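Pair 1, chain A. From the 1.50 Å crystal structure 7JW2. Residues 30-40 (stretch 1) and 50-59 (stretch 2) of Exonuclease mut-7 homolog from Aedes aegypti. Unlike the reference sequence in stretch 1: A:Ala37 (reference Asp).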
# COMPACT_ATOMS: atom_id res chain seq x y z
N ARG A 30 1.04 -2.21 -10.33
CA ARG A 30 1.94 -2.50 -11.44
C ARG A 30 1.33 -3.37 -12.52
O ARG A 30 2.01 -3.70 -13.50
CB ARG A 30 3.21 -3.18 -10.94
CG ARG A 30 3.96 -2.34 -9.94
CD ARG A 30 4.41 -0.98 -10.49
NE ARG A 30 5.17 -1.06 -11.74
CZ ARG A 30 6.49 -1.21 -11.80
NH1 ARG A 30 7.20 -1.32 -10.68
NH2 ARG A 30 7.10 -1.25 -12.97
N GLN A 31 0.07 -3.74 -12.39
CA GLN A 31 -0.55 -4.56 -13.41
C GLN A 31 -1.01 -3.72 -14.59
O GLN A 31 -1.28 -2.52 -14.47
CB GLN A 31 -1.77 -5.29 -12.84
CG GLN A 31 -1.45 -6.24 -11.69
CD GLN A 31 -0.94 -7.58 -12.17
OE1 GLN A 31 -1.11 -7.94 -13.34
NE2 GLN A 31 -0.32 -8.32 -11.27
N SER A 32 -1.11 -4.37 -15.75
CA SER A 32 -1.62 -3.73 -16.95
C SER A 32 -3.04 -4.13 -17.30
O SER A 32 -3.67 -3.47 -18.13
CB SER A 32 -0.72 -4.04 -18.16
OG SER A 32 0.53 -3.41 -17.98
N MET A 33 -3.57 -5.17 -16.65
CA MET A 33 -4.94 -5.60 -16.90
C MET A 33 -5.51 -6.19 -15.61
O MET A 33 -4.88 -7.07 -15.01
CB MET A 33 -5.01 -6.63 -18.03
CG MET A 33 -6.44 -7.06 -18.33
SD MET A 33 -6.67 -8.02 -19.85
CE MET A 33 -5.49 -9.30 -19.57
N ILE A 34 -6.69 -5.71 -15.21
CA ILE A 34 -7.39 -6.12 -14.00
C ILE A 34 -8.85 -6.29 -14.35
O ILE A 34 -9.40 -5.55 -15.17
CB ILE A 34 -7.26 -5.09 -12.85
CG1 ILE A 34 -5.80 -4.76 -12.60
CG2 ILE A 34 -7.92 -5.58 -11.54
CD1 ILE A 34 -5.10 -5.81 -11.91
N ALA A 35 -9.51 -7.26 -13.73
CA ALA A 35 -10.95 -7.39 -13.86
C ALA A 35 -11.59 -7.06 -12.52
O ALA A 35 -11.00 -7.29 -11.47
CB ALA A 35 -11.34 -8.80 -14.31
N PHE A 36 -12.80 -6.49 -12.55
CA PHE A 36 -13.46 -6.18 -11.29
C PHE A 36 -14.94 -6.54 -11.33
O PHE A 36 -15.58 -6.57 -12.39
CB PHE A 36 -13.27 -4.71 -10.86
CG PHE A 36 -14.03 -3.70 -11.67
CD1 PHE A 36 -15.32 -3.31 -11.34
CD2 PHE A 36 -13.41 -3.07 -12.74
CE1 PHE A 36 -16.00 -2.35 -12.09
CE2 PHE A 36 -14.07 -2.10 -13.49
CZ PHE A 36 -15.36 -1.74 -13.16
N ALA A 37 -15.45 -6.81 -10.13
CA ALA A 37 -16.85 -7.12 -9.86
C ALA A 37 -17.11 -6.77 -8.40
O ALA A 37 -16.19 -6.42 -7.65
CB ALA A 37 -17.17 -8.59 -10.15
N SER A 38 -18.38 -6.86 -7.99
CA SER A 38 -18.73 -6.51 -6.62
C SER A 38 -19.97 -7.28 -6.20
O SER A 38 -20.75 -7.74 -7.04
CB SER A 38 -18.93 -5.00 -6.46
OG SER A 38 -20.03 -4.53 -7.21
N GLU A 39 -20.12 -7.41 -4.88
CA GLU A 39 -21.31 -8.02 -4.29
C GLU A 39 -21.91 -7.06 -3.28
O GLU A 39 -21.19 -6.41 -2.52
CB GLU A 39 -20.99 -9.37 -3.61
CG GLU A 39 -20.21 -10.39 -4.44
CD GLU A 39 -20.85 -10.69 -5.78
OE1 GLU A 39 -20.09 -10.99 -6.74
OE2 GLU A 39 -22.10 -10.62 -5.90
N TRP A 40 -23.24 -7.02 -3.24
CA TRP A 40 -23.97 -6.05 -2.45
C TRP A 40 -24.85 -6.74 -1.43
O TRP A 40 -25.33 -7.86 -1.66
CB TRP A 40 -24.82 -5.17 -3.38
CG TRP A 40 -23.95 -4.33 -4.28
CD1 TRP A 40 -23.25 -4.76 -5.37
CD2 TRP A 40 -23.67 -2.94 -4.14
NE1 TRP A 40 -22.56 -3.70 -5.92
CE2 TRP A 40 -22.80 -2.58 -5.18
CE3 TRP A 40 -24.09 -1.96 -3.23
CZ2 TRP A 40 -22.33 -1.28 -5.34
CZ3 TRP A 40 -23.62 -0.68 -3.39
CH2 TRP A 40 -22.75 -0.35 -4.44
N VAL A 50 -22.23 -1.92 0.02
CA VAL A 50 -21.31 -2.88 -0.57
C VAL A 50 -20.90 -3.93 0.45
O VAL A 50 -20.56 -3.60 1.60
CB VAL A 50 -20.06 -2.17 -1.12
CG1 VAL A 50 -19.16 -3.17 -1.87
CG2 VAL A 50 -20.45 -1.04 -2.04
N SER A 51 -20.87 -5.19 0.03
CA SER A 51 -20.29 -6.26 0.83
C SER A 51 -18.85 -6.57 0.42
O SER A 51 -17.95 -6.55 1.26
CB SER A 51 -21.16 -7.53 0.74
OG SER A 51 -20.51 -8.63 1.35
N LEU A 52 -18.63 -6.84 -0.87
CA LEU A 52 -17.33 -7.21 -1.42
C LEU A 52 -17.06 -6.42 -2.68
O LEU A 52 -17.99 -6.10 -3.42
CB LEU A 52 -17.26 -8.71 -1.79
CG LEU A 52 -17.40 -9.75 -0.68
CD1 LEU A 52 -17.36 -11.14 -1.31
CD2 LEU A 52 -16.31 -9.61 0.35
N ILE A 53 -15.78 -6.10 -2.90
CA ILE A 53 -15.28 -5.70 -4.22
C ILE A 53 -14.17 -6.66 -4.60
O ILE A 53 -13.24 -6.90 -3.80
CB ILE A 53 -14.78 -4.24 -4.21
CG1 ILE A 53 -15.95 -3.29 -3.97
CG2 ILE A 53 -14.11 -3.92 -5.56
CD1 ILE A 53 -15.51 -1.89 -3.66
N GLN A 54 -14.26 -7.25 -5.79
CA GLN A 54 -13.33 -8.28 -6.22
C GLN A 54 -12.47 -7.76 -7.37
O GLN A 54 -13.00 -7.23 -8.35
CB GLN A 54 -14.04 -9.57 -6.65
CG GLN A 54 -15.02 -10.18 -5.64
CD GLN A 54 -16.46 -9.76 -5.89
OE1 GLN A 54 -16.97 -8.86 -5.23
NE2 GLN A 54 -17.12 -10.42 -6.84
N LEU A 55 -11.15 -7.90 -7.22
CA LEU A 55 -10.18 -7.45 -8.22
C LEU A 55 -9.30 -8.62 -8.61
O LEU A 55 -8.61 -9.18 -7.75
CB LEU A 55 -9.33 -6.30 -7.69
CG LEU A 55 -10.14 -5.15 -7.07
CD1 LEU A 55 -9.25 -4.10 -6.41
CD2 LEU A 55 -11.06 -4.51 -8.09
N ALA A 56 -9.30 -8.98 -9.89
CA ALA A 56 -8.59 -10.16 -10.38
C ALA A 56 -7.49 -9.79 -11.36
O ALA A 56 -7.69 -8.96 -12.25
CB ALA A 56 -9.57 -11.12 -11.08
N THR A 57 -6.34 -10.44 -11.21
CA THR A 57 -5.29 -10.48 -12.22
C THR A 57 -5.19 -11.90 -12.74
O THR A 57 -5.86 -12.81 -12.24
CB THR A 57 -3.94 -10.04 -11.64
OG1 THR A 57 -3.39 -11.12 -10.88
CG2 THR A 57 -4.10 -8.84 -10.72
N TRP A 58 -4.33 -12.12 -13.73
CA TRP A 58 -4.16 -13.48 -14.22
C TRP A 58 -3.60 -14.41 -13.15
O TRP A 58 -3.72 -15.64 -13.29
CB TRP A 58 -3.25 -13.51 -15.44
CG TRP A 58 -3.93 -13.11 -16.70
CD1 TRP A 58 -3.67 -12.01 -17.45
CD2 TRP A 58 -5.00 -13.80 -17.35
NE1 TRP A 58 -4.50 -11.98 -18.55
CE2 TRP A 58 -5.34 -13.06 -18.50
CE3 TRP A 58 -5.71 -14.97 -17.07
CZ2 TRP A 58 -6.34 -13.45 -19.37
CZ3 TRP A 58 -6.70 -15.37 -17.94
CH2 TRP A 58 -7.01 -14.61 -19.07
N ASP A 59 -3.00 -13.87 -12.09
CA ASP A 59 -2.29 -14.67 -11.10
C ASP A 59 -2.93 -14.68 -9.72
O ASP A 59 -2.60 -15.57 -8.93
CB ASP A 59 -0.85 -14.18 -10.95
CG ASP A 59 -0.06 -14.32 -12.23
OD1 ASP A 59 -0.10 -15.41 -12.82
OD2 ASP A 59 0.60 -13.34 -12.64
O HOH W 1 -3.34 -9.47 -14.91
O HOH W 2 -0.73 -10.77 -13.47
O HOH W 3 1.22 -11.05 -10.52

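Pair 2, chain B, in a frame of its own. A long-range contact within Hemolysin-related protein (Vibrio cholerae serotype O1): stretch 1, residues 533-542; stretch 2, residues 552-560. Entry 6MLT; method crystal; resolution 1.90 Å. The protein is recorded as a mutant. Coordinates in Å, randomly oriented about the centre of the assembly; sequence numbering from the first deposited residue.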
# COMPACT_ATOMS: atom_id res chain seq x y z
N ASN B 533 2.63 -15.35 -14.61
CA ASN B 533 3.81 -14.60 -14.21
C ASN B 533 4.40 -13.79 -15.37
O ASN B 533 5.60 -13.51 -15.38
CB ASN B 533 4.88 -15.53 -13.62
CG ASN B 533 5.76 -14.83 -12.60
OD1 ASN B 533 5.34 -13.86 -11.97
ND2 ASN B 533 6.98 -15.31 -12.43
N ASN B 534 3.57 -13.42 -16.34
CA ASN B 534 3.98 -12.53 -17.43
C ASN B 534 2.85 -11.54 -17.67
O ASN B 534 1.85 -11.87 -18.33
CB ASN B 534 4.33 -13.31 -18.69
CG ASN B 534 4.98 -12.43 -19.75
OD1 ASN B 534 5.57 -11.39 -19.43
ND2 ASN B 534 4.87 -12.83 -21.00
N ALA B 535 3.01 -10.33 -17.15
CA ALA B 535 1.93 -9.36 -17.02
C ALA B 535 1.64 -8.63 -18.34
O ALA B 535 2.37 -8.73 -19.33
CB ALA B 535 2.27 -8.33 -15.94
N SER B 536 0.54 -7.88 -18.33
CA SER B 536 0.10 -7.04 -19.43
C SER B 536 0.06 -5.59 -18.96
O SER B 536 -0.25 -5.30 -17.79
CB SER B 536 -1.28 -7.43 -19.93
OG SER B 536 -1.34 -8.80 -20.30
N LEU B 537 0.38 -4.68 -19.87
CA LEU B 537 0.34 -3.24 -19.64
C LEU B 537 -0.87 -2.66 -20.37
O LEU B 537 -0.93 -2.70 -21.61
CB LEU B 537 1.62 -2.57 -20.13
CG LEU B 537 1.60 -1.05 -20.28
CD1 LEU B 537 1.31 -0.37 -18.94
CD2 LEU B 537 2.92 -0.55 -20.86
N ILE B 538 -1.82 -2.11 -19.61
CA ILE B 538 -3.12 -1.68 -20.13
C ILE B 538 -3.21 -0.16 -20.04
O ILE B 538 -2.97 0.41 -18.97
CB ILE B 538 -4.27 -2.32 -19.34
CG1 ILE B 538 -4.16 -3.85 -19.36
CG2 ILE B 538 -5.64 -1.87 -19.89
CD1 ILE B 538 -4.44 -4.51 -18.03
N MET B 539 -3.59 0.49 -21.14
CA MET B 539 -3.76 1.93 -21.14
C MET B 539 -4.94 2.33 -22.02
O MET B 539 -5.30 1.62 -22.96
CB MET B 539 -2.48 2.65 -21.61
CG MET B 539 -2.10 2.39 -23.04
SD MET B 539 -0.43 2.99 -23.42
CE MET B 539 0.56 1.81 -22.51
N VAL B 540 -5.53 3.47 -21.69
CA VAL B 540 -6.69 3.98 -22.42
C VAL B 540 -6.27 5.20 -23.23
O VAL B 540 -5.30 5.88 -22.90
CB VAL B 540 -7.84 4.31 -21.45
CG1 VAL B 540 -8.18 3.09 -20.61
CG2 VAL B 540 -7.48 5.50 -20.55
N ALA B 541 -7.01 5.45 -24.31
CA ALA B 541 -6.63 6.49 -25.25
C ALA B 541 -7.87 7.16 -25.82
O ALA B 541 -8.95 6.56 -25.90
CB ALA B 541 -5.78 5.94 -26.39
N ASN B 542 -7.69 8.41 -26.24
CA ASN B 542 -8.72 9.17 -26.92
C ASN B 542 -8.03 10.15 -27.85
O ASN B 542 -6.89 10.57 -27.61
CB ASN B 542 -9.62 9.90 -25.92
CG ASN B 542 -8.84 10.76 -24.96
OD1 ASN B 542 -8.48 11.90 -25.27
ND2 ASN B 542 -8.55 10.21 -23.78
N HIS B 552 -7.38 5.91 -30.10
CA HIS B 552 -8.52 5.90 -29.20
C HIS B 552 -8.89 4.46 -28.86
O HIS B 552 -8.78 3.57 -29.70
CB HIS B 552 -9.73 6.62 -29.80
CG HIS B 552 -10.24 6.00 -31.07
ND1 HIS B 552 -9.85 6.44 -32.32
CD2 HIS B 552 -11.14 5.01 -31.29
CE1 HIS B 552 -10.48 5.74 -33.25
NE2 HIS B 552 -11.26 4.86 -32.65
N GLY B 553 -9.32 4.25 -27.62
CA GLY B 553 -9.81 2.96 -27.16
C GLY B 553 -8.97 2.42 -26.02
O GLY B 553 -8.63 3.16 -25.08
N VAL B 554 -8.63 1.14 -26.10
CA VAL B 554 -7.87 0.44 -25.08
C VAL B 554 -6.74 -0.31 -25.77
O VAL B 554 -6.99 -1.04 -26.74
CB VAL B 554 -8.75 -0.53 -24.27
CG1 VAL B 554 -7.92 -1.25 -23.20
CG2 VAL B 554 -9.91 0.21 -23.62
N PHE B 555 -5.53 -0.14 -25.27
CA PHE B 555 -4.34 -0.73 -25.87
C PHE B 555 -3.58 -1.49 -24.80
O PHE B 555 -3.30 -0.95 -23.72
CB PHE B 555 -3.48 0.36 -26.52
CG PHE B 555 -4.14 0.98 -27.72
CD1 PHE B 555 -5.19 1.87 -27.55
CD2 PHE B 555 -3.76 0.63 -29.00
CE1 PHE B 555 -5.84 2.41 -28.65
CE2 PHE B 555 -4.41 1.17 -30.09
CZ PHE B 555 -5.44 2.05 -29.92
N VAL B 556 -3.29 -2.75 -25.08
CA VAL B 556 -2.67 -3.66 -24.13
C VAL B 556 -1.37 -4.15 -24.73
O VAL B 556 -1.35 -4.64 -25.87
CB VAL B 556 -3.60 -4.84 -23.79
CG1 VAL B 556 -2.93 -5.81 -22.82
CG2 VAL B 556 -4.91 -4.31 -23.19
N TYR B 557 -0.29 -4.04 -23.96
CA TYR B 557 1.05 -4.38 -24.40
C TYR B 557 1.62 -5.48 -23.52
O TYR B 557 1.15 -5.72 -22.40
CB TYR B 557 1.97 -3.15 -24.36
CG TYR B 557 1.51 -2.06 -25.30
CD1 TYR B 557 0.54 -1.14 -24.91
CD2 TYR B 557 2.03 -1.96 -26.58
CE1 TYR B 557 0.12 -0.14 -25.78
CE2 TYR B 557 1.61 -0.98 -27.44
CZ TYR B 557 0.66 -0.07 -27.04
OH TYR B 557 0.25 0.91 -27.93
N GLU B 558 2.66 -6.13 -24.03
CA GLU B 558 3.38 -7.15 -23.30
C GLU B 558 4.87 -6.99 -23.59
O GLU B 558 5.27 -6.29 -24.53
CB GLU B 558 2.90 -8.55 -23.68
CG GLU B 558 3.01 -8.87 -25.16
CD GLU B 558 2.54 -10.27 -25.49
OE1 GLU B 558 3.03 -11.22 -24.85
OE2 GLU B 558 1.68 -10.41 -26.38
N SER B 559 5.69 -7.65 -22.78
CA SER B 559 7.13 -7.63 -23.00
C SER B 559 7.46 -8.21 -24.37
O SER B 559 6.97 -9.28 -24.74
CB SER B 559 7.84 -8.43 -21.91
OG SER B 559 9.23 -8.46 -22.17
N ALA B 560 8.29 -7.50 -25.12
CA ALA B 560 8.68 -7.97 -26.45
C ALA B 560 9.74 -9.05 -26.40
O ALA B 560 9.91 -9.78 -27.38
CB ALA B 560 9.18 -6.80 -27.30
O HOH W 4 4.58 -9.25 -20.74
O HOH W 5 5.66 -11.35 -23.52

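Pair 1 and pair 2 are both antiparallel two-strand contacts. The strand axes approach to 4.5 Å in each. The angle between strand directions is 163° in pair 1 and 157° in pair 2. The central backbones superpose with an RMSD of 0.5 Å.

Three rungs of paired backbone hydrogen bonds match. A:Ala35 and A:Ala56 correspond to B:Leu537 and B:Tyr557. A:Ala37 and A:Gln54 correspond to B:Met539 and B:Phe555. A:Glu39 and A:Leu52 correspond to B:Ala541 and B:Gly553. In the first rung, A:Ala35 N to A:Ala56 O is 2.9 Å, and B:Leu537 N to B:Tyr557 O is 2.8 Å. Carbonyl oxygens also receive CA-H contacts, such as A:Phe36 CA to A:Gln54 O at 3.2 Å and B:Val556 CA to B:Leu537 O at 3.2 Å.

The match is loosest at the third rung, where A:Leu52 and B:Gly553 lie 1.3 Å apart. In pair 1 a beta bulge follows it. A:Glu39 O accepts from both A:Leu52 N (3.1 Å) and A:Ser51 N (2.8 Å). Beyond the bulge, A:Val50 CG2 sits over one face of the A:Trp40 ring, 3.4 Å from A:Trp40 CH2. Pair 2 has no bulge in its register. B:Gly553 adopts backbone angles that would jam a CB against the preceding carbonyl oxygen.

The face carrying these rungs is filled differently. In pair 1 the two alanines of the first rung meet CB to CB, A:Ala35 to A:Ala56, at 4.4 Å. A:Ala37, which differs from the reference sequence, is also small. A:Gln54 NE2 donates to A:Glu39 OE1 at 3.0 Å, a polar link between diagonal positions. Pair 2 uses apolar bulk instead. B:Met539 CE reaches B:Tyr557 CD1 at 3.8 Å, and B:Ala541 CB lies 4.2 Å from B:Phe555 CE1. The latter pair occupies the positions of A:Glu39 and A:Gln54, so a hydrophobic contact replaces a hydrogen bond.

On the other face, A:Phe36 and A:Leu55 match B:Ile538 and B:Val556. A:Phe36 CB touches A:Leu55 CD2 at 3.5 Å, while the end of the phenylalanine leads away. B:Ile538 CG1 meets B:Val556 CG2 at 3.9 Å. A:Ser38 and A:Ile53 match B:Val540 and B:Val554.

Water joins the stretches at one end of both pairs. Water 1 contacts A:Met33 O (2.9 Å) and A:Trp58 N (3.1 Å). Water 4 contacts the matching atoms, B:Ala535 O (2.7 Å) and B:Ser559 N (2.8 Å).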